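Nitrite oxidoreductase subunit A (Kuenenia stuttgartiensis, PDB 7B04) belongs to the molybdopterin oxidoreductase family and carries a molybdenum atom, two MD1 molecules and an iron/sulfur cluster. Local coordinates at residues His280-Thr288 with Phe821-Asn832; Tyr616-Leu624 with Phe636-Thr646. All coordinates share one frame; numbering follows the deposited sequence.

Contact 1: residues His280-Thr288 with Phe821-Asn832; sequences HPFSHGLQT and FYTPTGRLQAYN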
loop_
_atom_site.group_PDB
_atom_site.type_symbol
_atom_site.label_atom_id
_atom_site.label_comp_id
_atom_site.label_asym_id
_atom_site.label_seq_id
_atom_site.Cartn_x
_atom_site.Cartn_y
_atom_site.Cartn_z
ATOM N N HIS B 280 -7.026 27.629 -4.635
ATOM C CA HIS B 280 -7.958 27.473 -5.749
ATOM C C HIS B 280 -9.170 28.400 -5.675
ATOM O O HIS B 280 -9.522 28.985 -6.715
ATOM C CB HIS B 280 -8.390 26.007 -5.845
ATOM C CG HIS B 280 -7.344 25.110 -6.425
ATOM N ND1 HIS B 280 -7.536 23.757 -6.606
ATOM C CD2 HIS B 280 -6.090 25.373 -6.863
ATOM C CE1 HIS B 280 -6.448 23.228 -7.136
ATOM N NE2 HIS B 280 -5.555 24.186 -7.300
ATOM N N PRO B 281 -9.843 28.588 -4.533
ATOM C CA PRO B 281 -10.905 29.608 -4.487
ATOM C C PRO B 281 -10.409 31.011 -4.787
ATOM O O PRO B 281 -11.202 31.853 -5.225
ATOM C CB PRO B 281 -11.445 29.497 -3.054
ATOM C CG PRO B 281 -11.126 28.107 -2.646
ATOM C CD PRO B 281 -9.806 27.798 -3.287
ATOM N N PHE B 282 -9.123 31.290 -4.565
ATOM C CA PHE B 282 -8.577 32.608 -4.868
ATOM C C PHE B 282 -8.204 32.736 -6.340
ATOM O O PHE B 282 -8.415 33.793 -6.946
ATOM C CB PHE B 282 -7.354 32.886 -3.991
ATOM C CG PHE B 282 -7.663 32.966 -2.524
ATOM C CD1 PHE B 282 -8.171 34.129 -1.971
ATOM C CD2 PHE B 282 -7.439 31.880 -1.695
ATOM C CE1 PHE B 282 -8.452 34.204 -0.620
ATOM C CE2 PHE B 282 -7.720 31.949 -0.344
ATOM C CZ PHE B 282 -8.226 33.113 0.194
ATOM N N SER B 283 -7.649 31.674 -6.930
ATOM C CA SER B 283 -7.122 31.769 -8.287
ATOM C C SER B 283 -8.216 31.609 -9.337
ATOM O O SER B 283 -8.251 32.363 -10.316
ATOM C CB SER B 283 -6.027 30.722 -8.496
ATOM O OG SER B 283 -4.922 30.964 -7.642
ATOM N N HIS B 284 -9.114 30.638 -9.157
ATOM C CA HIS B 284 -10.194 30.417 -10.109
ATOM C C HIS B 284 -11.573 30.301 -9.473
ATOM O O HIS B 284 -12.564 30.266 -10.210
ATOM C CB HIS B 284 -9.926 29.162 -10.950
ATOM C CG HIS B 284 -9.668 27.933 -10.138
ATOM N ND1 HIS B 284 -10.682 27.145 -9.638
ATOM C CD2 HIS B 284 -8.511 27.351 -9.746
ATOM C CE1 HIS B 284 -10.160 26.132 -8.970
ATOM N NE2 HIS B 284 -8.844 26.232 -9.023
ATOM N N GLY B 285 -11.673 30.240 -8.148
ATOM C CA GLY B 285 -12.967 30.266 -7.493
ATOM C C GLY B 285 -13.741 28.969 -7.510
ATOM O O GLY B 285 -14.962 28.990 -7.327
ATOM N N LEU B 286 -13.072 27.841 -7.715
ATOM C CA LEU B 286 -13.703 26.531 -7.686
ATOM C C LEU B 286 -13.091 25.710 -6.562
ATOM O O LEU B 286 -11.937 25.926 -6.175
ATOM C CB LEU B 286 -13.541 25.804 -9.026
ATOM C CG LEU B 286 -14.566 24.738 -9.416
ATOM C CD1 LEU B 286 -14.665 24.701 -10.919
ATOM C CD2 LEU B 286 -14.186 23.365 -8.885
ATOM N N GLN B 287 -13.885 24.776 -6.030
ATOM C CA GLN B 287 -13.446 23.964 -4.899
ATOM C C GLN B 287 -12.090 23.317 -5.165
ATOM O O GLN B 287 -11.161 23.441 -4.359
ATOM C CB GLN B 287 -14.501 22.899 -4.591
ATOM C CG GLN B 287 -14.269 22.145 -3.294
ATOM C CD GLN B 287 -15.236 20.992 -3.108
ATOM O OE1 GLN B 287 -15.945 20.605 -4.038
ATOM N NE2 GLN B 287 -15.273 20.438 -1.902
ATOM N N THR B 288 -11.956 22.626 -6.296
ATOM C CA THR B 288 -10.724 21.909 -6.601
ATOM C C THR B 288 -10.604 21.740 -8.107
ATOM O O THR B 288 -11.573 21.355 -8.768
ATOM C CB THR B 288 -10.682 20.545 -5.903
ATOM O OG1 THR B 288 -10.321 20.721 -4.527
ATOM C CG2 THR B 288 -9.657 19.633 -6.566
ATOM N N PHE B 821 -14.561 32.496 -15.423
ATOM C CA PHE B 821 -14.224 31.683 -14.266
ATOM C C PHE B 821 -15.077 32.106 -13.072
ATOM O O PHE B 821 -15.934 32.988 -13.169
ATOM C CB PHE B 821 -12.734 31.803 -13.944
ATOM C CG PHE B 821 -11.832 31.269 -15.021
ATOM C CD1 PHE B 821 -11.547 29.915 -15.099
ATOM C CD2 PHE B 821 -11.263 32.122 -15.954
ATOM C CE1 PHE B 821 -10.714 29.423 -16.088
ATOM C CE2 PHE B 821 -10.431 31.635 -16.945
ATOM C CZ PHE B 821 -10.156 30.285 -17.013
ATOM N N TYR B 822 -14.846 31.472 -11.924
ATOM C CA TYR B 822 -15.652 31.714 -10.726
ATOM C C TYR B 822 -14.937 32.624 -9.734
ATOM O O TYR B 822 -15.019 32.432 -8.518
ATOM C CB TYR B 822 -16.028 30.388 -10.070
ATOM C CG TYR B 822 -16.728 29.423 -11.002
ATOM C CD1 TYR B 822 -18.082 29.559 -11.286
ATOM C CD2 TYR B 822 -16.035 28.382 -11.605
ATOM C CE1 TYR B 822 -18.725 28.683 -12.140
ATOM C CE2 TYR B 822 -16.670 27.499 -12.461
ATOM C CZ TYR B 822 -18.013 27.655 -12.725
ATOM O OH TYR B 822 -18.651 26.781 -13.576
ATOM N N THR B 823 -14.236 33.625 -10.240
ATOM C CA THR B 823 -13.560 34.655 -9.466
ATOM C C THR B 823 -14.376 35.936 -9.460
ATOM O O THR B 823 -15.379 36.056 -10.169
ATOM C CB THR B 823 -12.171 34.919 -10.051
ATOM O OG1 THR B 823 -12.286 35.207 -11.451
ATOM C CG2 THR B 823 -11.289 33.713 -9.860
ATOM N N PRO B 824 -13.998 36.918 -8.636
ATOM C CA PRO B 824 -14.604 38.250 -8.787
ATOM C C PRO B 824 -14.417 38.849 -10.172
ATOM O O PRO B 824 -15.304 39.567 -10.650
ATOM C CB PRO B 824 -13.890 39.078 -7.711
ATOM C CG PRO B 824 -13.552 38.087 -6.660
ATOM C CD PRO B 824 -13.214 36.814 -7.390
ATOM N N THR B 825 -13.299 38.568 -10.841
ATOM C CA THR B 825 -13.055 39.091 -12.181
ATOM C C THR B 825 -13.494 38.152 -13.296
ATOM O O THR B 825 -13.476 38.556 -14.462
ATOM C CB THR B 825 -11.566 39.411 -12.372
ATOM O OG1 THR B 825 -10.798 38.203 -12.298
ATOM C CG2 THR B 825 -11.081 40.393 -11.314
ATOM N N GLY B 826 -13.892 36.924 -12.980
ATOM C CA GLY B 826 -14.156 35.967 -14.035
ATOM C C GLY B 826 -12.912 35.508 -14.753
ATOM O O GLY B 826 -13.003 34.983 -15.867
ATOM N N ARG B 827 -11.745 35.704 -14.139
ATOM C CA ARG B 827 -10.460 35.420 -14.752
ATOM C C ARG B 827 -9.561 34.739 -13.736
ATOM O O ARG B 827 -9.806 34.782 -12.528
ATOM C CB ARG B 827 -9.787 36.697 -15.257
ATOM C CG ARG B 827 -10.452 37.320 -16.457
ATOM C CD ARG B 827 -10.007 38.760 -16.608
ATOM N NE ARG B 827 -10.453 39.328 -17.873
ATOM C CZ ARG B 827 -9.687 39.420 -18.953
ATOM N NH1 ARG B 827 -10.173 39.949 -20.062
ATOM N NH2 ARG B 827 -8.437 38.981 -18.925
ATOM N N LEU B 828 -8.537 34.077 -14.251
ATOM C CA LEU B 828 -7.567 33.440 -13.348
ATOM C C LEU B 828 -6.908 34.591 -12.606
ATOM O O LEU B 828 -6.425 35.464 -13.282
ATOM C CB LEU B 828 -6.548 32.705 -14.217
ATOM C CG LEU B 828 -7.102 31.577 -15.076
ATOM C CD1 LEU B 828 -6.033 31.023 -15.983
ATOM C CD2 LEU B 828 -7.673 30.473 -14.214
ATOM N N GLN B 829 -6.796 34.524 -11.283
ATOM C CA GLN B 829 -6.250 35.684 -10.549
ATOM C C GLN B 829 -4.880 35.413 -9.932
ATOM O O GLN B 829 -4.715 34.425 -9.259
ATOM C CB GLN B 829 -7.251 36.133 -9.490
ATOM C CG GLN B 829 -8.682 36.152 -9.979
ATOM C CD GLN B 829 -9.513 37.235 -9.343
ATOM O OE1 GLN B 829 -10.503 37.690 -9.892
ATOM N NE2 GLN B 829 -9.113 37.667 -8.173
ATOM N N ALA B 830 -3.936 36.306 -10.201
ATOM C CA ALA B 830 -2.591 36.291 -9.594
ATOM C C ALA B 830 -2.543 37.313 -8.464
ATOM O O ALA B 830 -1.481 37.470 -7.895
ATOM C CB ALA B 830 -1.562 36.550 -10.647
ATOM N N TYR B 831 -3.644 38.027 -8.239
ATOM C CA TYR B 831 -3.747 39.123 -7.249
ATOM C C TYR B 831 -5.092 39.040 -6.533
ATOM O O TYR B 831 -6.052 38.654 -7.172
ATOM C CB TYR B 831 -3.675 40.466 -7.975
ATOM C CG TYR B 831 -3.347 41.618 -7.068
ATOM C CD1 TYR B 831 -2.092 41.737 -6.512
ATOM C CD2 TYR B 831 -4.294 42.562 -6.737
ATOM C CE1 TYR B 831 -1.777 42.770 -5.655
ATOM C CE2 TYR B 831 -3.995 43.596 -5.874
ATOM C CZ TYR B 831 -2.732 43.702 -5.338
ATOM O OH TYR B 831 -2.420 44.695 -4.473
ATOM N N ASN B 832 -5.140 39.378 -5.244
ATOM C CA ASN B 832 -6.414 39.371 -4.476
ATOM C C ASN B 832 -6.533 40.713 -3.737
ATOM O O ASN B 832 -5.681 40.980 -2.912
ATOM C CB ASN B 832 -6.540 38.108 -3.619
ATOM C CG ASN B 832 -6.885 36.858 -4.400
ATOM O OD1 ASN B 832 -6.018 36.132 -4.851
ATOM N ND2 ASN B 832 -8.157 36.575 -4.553
#
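The F282 ring meets the N832 amide at its edge. N832 ND2 lies in the ring plane, 3.6 Å from F282 CD1. The amide stands nearly perpendicular to the ring, with the planes 89° apart. The H284 ring carries H280 O over the centre of one face and has L286 CB at its edge. The F821 ring has L828 CD2 over one face, and that methyl also reaches H284 CB. L286 and Y822 run side by side, pointing the same way, and L286 CD1 comes within 3.8 Å of Y822 CE2.

This is packing between the end of a short helix, 280-283, and the loop between helices 812-816 and 835-840. Backbone bonds join the two. Q829 N donates to S283 O over 2.8 Å, in the carbonyl plane and on a lone pair. Y822 N bonds weakly to H284 O. G285 has positive phi, and its CA gives a C-H...O contact to Y822 O, 3.2 Å away. T823 splits its branches: chi1 of 53° sends OG1 to R827 O (2.7 Å), within the loop, while CG2 packs on S283 O and H284 C.

The contact is buried. F811 stacks edge-to-face with both H284 and F821. R540 of helix 535-541 touches F282, S283 and N832, and M547 of helix 544-548 packs on L828. S409 of the neighbouring subunit B packs on L286 and Y822.

Contact 2: residues Tyr616-Leu624 with Phe636-Thr646; sequences YWNHSERPL and FTGKTHMPSPT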
loop_
_atom_site.group_PDB
_atom_site.type_symbol
_atom_site.label_atom_id
_atom_site.label_comp_id
_atom_site.label_asym_id
_atom_site.label_seq_id
_atom_site.Cartn_x
_atom_site.Cartn_y
_atom_site.Cartn_z
ATOM N N TYR B 616 -11.597 23.541 14.231
ATOM C CA TYR B 616 -11.827 24.321 15.443
ATOM C C TYR B 616 -11.811 23.425 16.673
ATOM O O TYR B 616 -11.242 23.791 17.707
ATOM C CB TYR B 616 -13.145 25.084 15.334
ATOM C CG TYR B 616 -13.132 26.115 14.233
ATOM C CD1 TYR B 616 -12.483 27.330 14.404
ATOM C CD2 TYR B 616 -13.750 25.868 13.015
ATOM C CE1 TYR B 616 -12.459 28.274 13.397
ATOM C CE2 TYR B 616 -13.731 26.805 12.001
ATOM C CZ TYR B 616 -13.084 28.006 12.198
ATOM O OH TYR B 616 -13.059 28.943 11.193
ATOM N N TRP B 617 -12.418 22.242 16.574
ATOM C CA TRP B 617 -12.270 21.241 17.626
ATOM C C TRP B 617 -10.800 20.902 17.850
ATOM O O TRP B 617 -10.321 20.875 18.990
ATOM C CB TRP B 617 -13.070 19.989 17.272
ATOM C CG TRP B 617 -12.654 18.794 18.053
ATOM C CD1 TRP B 617 -12.930 18.533 19.363
ATOM C CD2 TRP B 617 -11.868 17.696 17.582
ATOM N NE1 TRP B 617 -12.369 17.336 19.735
ATOM C CE2 TRP B 617 -11.711 16.802 18.659
ATOM C CE3 TRP B 617 -11.284 17.380 16.352
ATOM C CZ2 TRP B 617 -10.997 15.616 18.544
ATOM C CZ3 TRP B 617 -10.575 16.202 16.241
ATOM C CH2 TRP B 617 -10.440 15.334 17.330
ATOM N N ASN B 618 -10.069 20.631 16.763
ATOM C CA ASN B 618 -8.645 20.322 16.856
ATOM C C ASN B 618 -7.835 21.481 17.420
ATOM O O ASN B 618 -6.720 21.264 17.908
ATOM C CB ASN B 618 -8.102 19.947 15.478
ATOM C CG ASN B 618 -6.808 19.154 15.550
ATOM O OD1 ASN B 618 -6.297 18.690 14.533
ATOM N ND2 ASN B 618 -6.278 18.990 16.756
ATOM N N HIS B 619 -8.366 22.701 17.367
ATOM C CA HIS B 619 -7.695 23.883 17.893
ATOM C C HIS B 619 -7.954 24.080 19.378
ATOM O O HIS B 619 -7.896 25.216 19.870
ATOM C CB HIS B 619 -8.127 25.123 17.109
ATOM C CG HIS B 619 -7.132 26.238 17.155
ATOM N ND1 HIS B 619 -5.960 26.216 16.433
ATOM C CD2 HIS B 619 -7.130 27.406 17.841
ATOM C CE1 HIS B 619 -5.280 27.323 16.667
ATOM N NE2 HIS B 619 -5.967 28.062 17.519
ATOM N N SER B 620 -8.262 22.999 20.095
ATOM C CA SER B 620 -8.690 23.055 21.492
ATOM C C SER B 620 -10.011 23.808 21.610
ATOM O O SER B 620 -10.245 24.554 22.564
ATOM C CB SER B 620 -7.614 23.668 22.396
ATOM O OG SER B 620 -6.494 22.806 22.503
ATOM N N GLU B 621 -10.879 23.599 20.618
ATOM C CA GLU B 621 -12.247 24.120 20.612
ATOM C C GLU B 621 -12.289 25.644 20.732
ATOM O O GLU B 621 -13.136 26.208 21.426
ATOM C CB GLU B 621 -13.069 23.459 21.718
ATOM C CG GLU B 621 -14.553 23.529 21.490
ATOM C CD GLU B 621 -15.222 22.211 21.744
ATOM O OE1 GLU B 621 -15.733 21.641 20.769
ATOM O OE2 GLU B 621 -15.226 21.743 22.902
ATOM N N ARG B 622 -11.362 26.322 20.057
ATOM C CA ARG B 622 -11.313 27.780 20.059
ATOM C C ARG B 622 -11.079 28.301 18.648
ATOM O O ARG B 622 -10.350 27.669 17.868
ATOM C CB ARG B 622 -10.219 28.309 20.998
ATOM C CG ARG B 622 -10.337 27.809 22.435
ATOM C CD ARG B 622 -11.571 28.374 23.128
ATOM N NE ARG B 622 -11.619 28.023 24.545
ATOM C CZ ARG B 622 -12.224 26.944 25.032
ATOM N NH1 ARG B 622 -12.844 26.100 24.216
ATOM N NH2 ARG B 622 -12.212 26.707 26.337
ATOM N N PRO B 623 -11.680 29.430 18.282
ATOM C CA PRO B 623 -11.326 30.095 17.024
ATOM C C PRO B 623 -9.983 30.804 17.166
ATOM O O PRO B 623 -9.372 30.822 18.233
ATOM C CB PRO B 623 -12.467 31.100 16.818
ATOM C CG PRO B 623 -13.561 30.657 17.751
ATOM C CD PRO B 623 -12.845 30.060 18.920
ATOM N N LEU B 624 -9.529 31.403 16.066
ATOM C CA LEU B 624 -8.278 32.158 16.084
ATOM C C LEU B 624 -8.555 33.506 16.728
ATOM O O LEU B 624 -8.992 34.459 16.082
ATOM C CB LEU B 624 -7.703 32.317 14.683
ATOM C CG LEU B 624 -6.508 33.268 14.518
ATOM C CD1 LEU B 624 -5.365 32.912 15.453
ATOM C CD2 LEU B 624 -6.027 33.271 13.079
ATOM N N PHE B 636 -9.704 36.842 14.403
ATOM C CA PHE B 636 -9.380 36.734 12.988
ATOM C C PHE B 636 -10.285 35.755 12.263
ATOM O O PHE B 636 -10.201 35.643 11.037
ATOM C CB PHE B 636 -7.919 36.311 12.814
ATOM C CG PHE B 636 -6.933 37.392 13.148
ATOM C CD1 PHE B 636 -6.555 38.323 12.197
ATOM C CD2 PHE B 636 -6.391 37.483 14.417
ATOM C CE1 PHE B 636 -5.650 39.315 12.504
ATOM C CE2 PHE B 636 -5.489 38.478 14.724
ATOM C CZ PHE B 636 -5.118 39.393 13.771
ATOM N N THR B 637 -11.138 35.050 12.998
ATOM C CA THR B 637 -12.083 34.123 12.398
ATOM C C THR B 637 -13.303 34.887 11.905
ATOM O O THR B 637 -13.927 35.633 12.666
ATOM C CB THR B 637 -12.504 33.067 13.420
ATOM O OG1 THR B 637 -11.426 32.144 13.624
ATOM C CG2 THR B 637 -13.728 32.312 12.932
ATOM N N GLY B 638 -13.643 34.699 10.633
ATOM C CA GLY B 638 -14.823 35.339 10.096
ATOM C C GLY B 638 -16.092 34.782 10.711
ATOM O O GLY B 638 -16.140 33.651 11.194
ATOM N N LYS B 639 -17.145 35.602 10.691
ATOM C CA LYS B 639 -18.418 35.172 11.264
ATOM C C LYS B 639 -18.971 33.965 10.520
ATOM O O LYS B 639 -19.590 33.082 11.126
ATOM C CB LYS B 639 -19.426 36.320 11.257
ATOM C CG LYS B 639 -18.995 37.531 10.460
ATOM C CD LYS B 639 -20.118 38.551 10.372
ATOM N N THR B 640 -18.760 33.911 9.203
ATOM C CA THR B 640 -19.238 32.774 8.424
ATOM C C THR B 640 -18.568 31.480 8.866
ATOM O O THR B 640 -19.160 30.402 8.742
ATOM C CB THR B 640 -18.993 33.013 6.934
ATOM O OG1 THR B 640 -19.185 34.401 6.633
ATOM C CG2 THR B 640 -19.946 32.181 6.091
ATOM N N HIS B 641 -17.347 31.567 9.393
ATOM C CA HIS B 641 -16.576 30.405 9.812
ATOM C C HIS B 641 -16.753 30.070 11.291
ATOM O O HIS B 641 -16.061 29.180 11.792
ATOM C CB HIS B 641 -15.081 30.641 9.553
ATOM C CG HIS B 641 -14.733 30.953 8.130
ATOM N ND1 HIS B 641 -14.082 30.056 7.310
ATOM C CD2 HIS B 641 -14.927 32.068 7.387
ATOM C CE1 HIS B 641 -13.896 30.602 6.121
ATOM N NE2 HIS B 641 -14.403 31.822 6.140
ATOM N N MET B 642 -17.657 30.745 11.993
ATOM C CA MET B 642 -17.666 30.656 13.453
ATOM C C MET B 642 -18.166 29.288 13.906
ATOM O O MET B 642 -19.243 28.852 13.481
ATOM C CB MET B 642 -18.528 31.762 14.055
ATOM C CG MET B 642 -18.353 31.931 15.557
ATOM S SD MET B 642 -16.646 32.287 16.024
ATOM C CE MET B 642 -16.453 33.955 15.402
ATOM N N PRO B 643 -17.420 28.585 14.762
ATOM C CA PRO B 643 -17.888 27.294 15.283
ATOM C C PRO B 643 -18.733 27.424 16.539
ATOM O O PRO B 643 -18.973 28.531 17.032
ATOM C CB PRO B 643 -16.578 26.557 15.575
ATOM C CG PRO B 643 -15.654 27.657 15.991
ATOM C CD PRO B 643 -16.024 28.857 15.146
ATOM N N SER B 644 -19.184 26.292 17.061
ATOM C CA SER B 644 -19.961 26.201 18.285
ATOM C C SER B 644 -19.354 25.122 19.168
ATOM O O SER B 644 -18.629 24.249 18.682
ATOM C CB SER B 644 -21.435 25.880 17.986
ATOM O OG SER B 644 -21.580 24.583 17.438
ATOM N N PRO B 645 -19.615 25.165 20.476
ATOM C CA PRO B 645 -19.067 24.136 21.370
ATOM C C PRO B 645 -19.529 22.737 20.986
ATOM O O PRO B 645 -20.669 22.532 20.569
ATOM C CB PRO B 645 -19.604 24.543 22.748
ATOM C CG PRO B 645 -19.856 26.005 22.635
ATOM C CD PRO B 645 -20.317 26.224 21.224
ATOM N N THR B 646 -18.622 21.770 21.123
ATOM C CA THR B 646 -18.930 20.367 20.869
ATOM C C THR B 646 -19.207 19.684 22.199
ATOM O O THR B 646 -18.337 19.641 23.075
ATOM C CB THR B 646 -17.790 19.650 20.143
ATOM O OG1 THR B 646 -17.431 20.377 18.961
ATOM C CG2 THR B 646 -18.199 18.233 19.768
#
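L624 and F636 pair at the base of a short excursion of the chain, and the loops on both sides of it pack together. L624 leads into strand 625-627 and F636 follows strand 633-635, which is consistent with a beta hairpin. The contact is buried.

F636 N donates to L624 O over 3.0 Å, nearly along the C=O axis. L624 CD2 packs on F636 CB beside this bond. The next link is made by a side chain. L624 N donates to T637 OG1 at 3.2 Å, with an N-H...O angle of 153°. T637 OG1 is also bonded to Q1069 OE1, so two partners hold this hydroxyl.

Y616, in the short helix 615-618, fills the middle. P643 lies across it at about a right angle, with CG over one face. This CH-pi contact puts P643 CG 3.8 Å from the centroid of the Y616 ring, offset toward the rim. T637 OG1 sits at the ring edge, near its plane. P623 CG extends the apolar patch, touching M642 SD at 3.9 Å and P643 CD at 4.0 Å.

E621 closes the far end. Its CG is anti to the backbone N (chi1 -159°) and the chain bends at chi2, bringing OE1 to T646. T646 N donates to E621 OE1 over 2.9 Å, from well above the carboxylate plane. T646 OG1 adds a weak bond to the same oxygen and also bonds K223 NZ. E621 OE2 is bonded to Y206 OH.

M210 of helix 208-213 covers E621 and P623, and the same helix touches M642. Helix 882-887 packs on L624 and F636, while helix 663-670 lies against W617. Beyond T646 the chain enters strand 648-652 of the mixed sheet.

Going from the N terminus, the chain first reaches 280-288, the helix end of contact 1. It then builds the parallel sheet, including strands 301-304 and 521-525, before arriving at 616-624. Contact 2 closes a short loop here: only 11 residues separate its halves. From 646 the chain continues through strands 648-652 and 676-681 of the mixed sheet. Contact 1 closes much later, at 821-832, so its long loop encloses the whole of contact 2. The two do not cross or touch. Their centres are 26 Å apart. Contact 1 ties the end of helix 280-283 to the loop between helices 812-816 and 835-840; contact 2 ties helix 615-618 and the turn after it to the lead-in to strand 648-652.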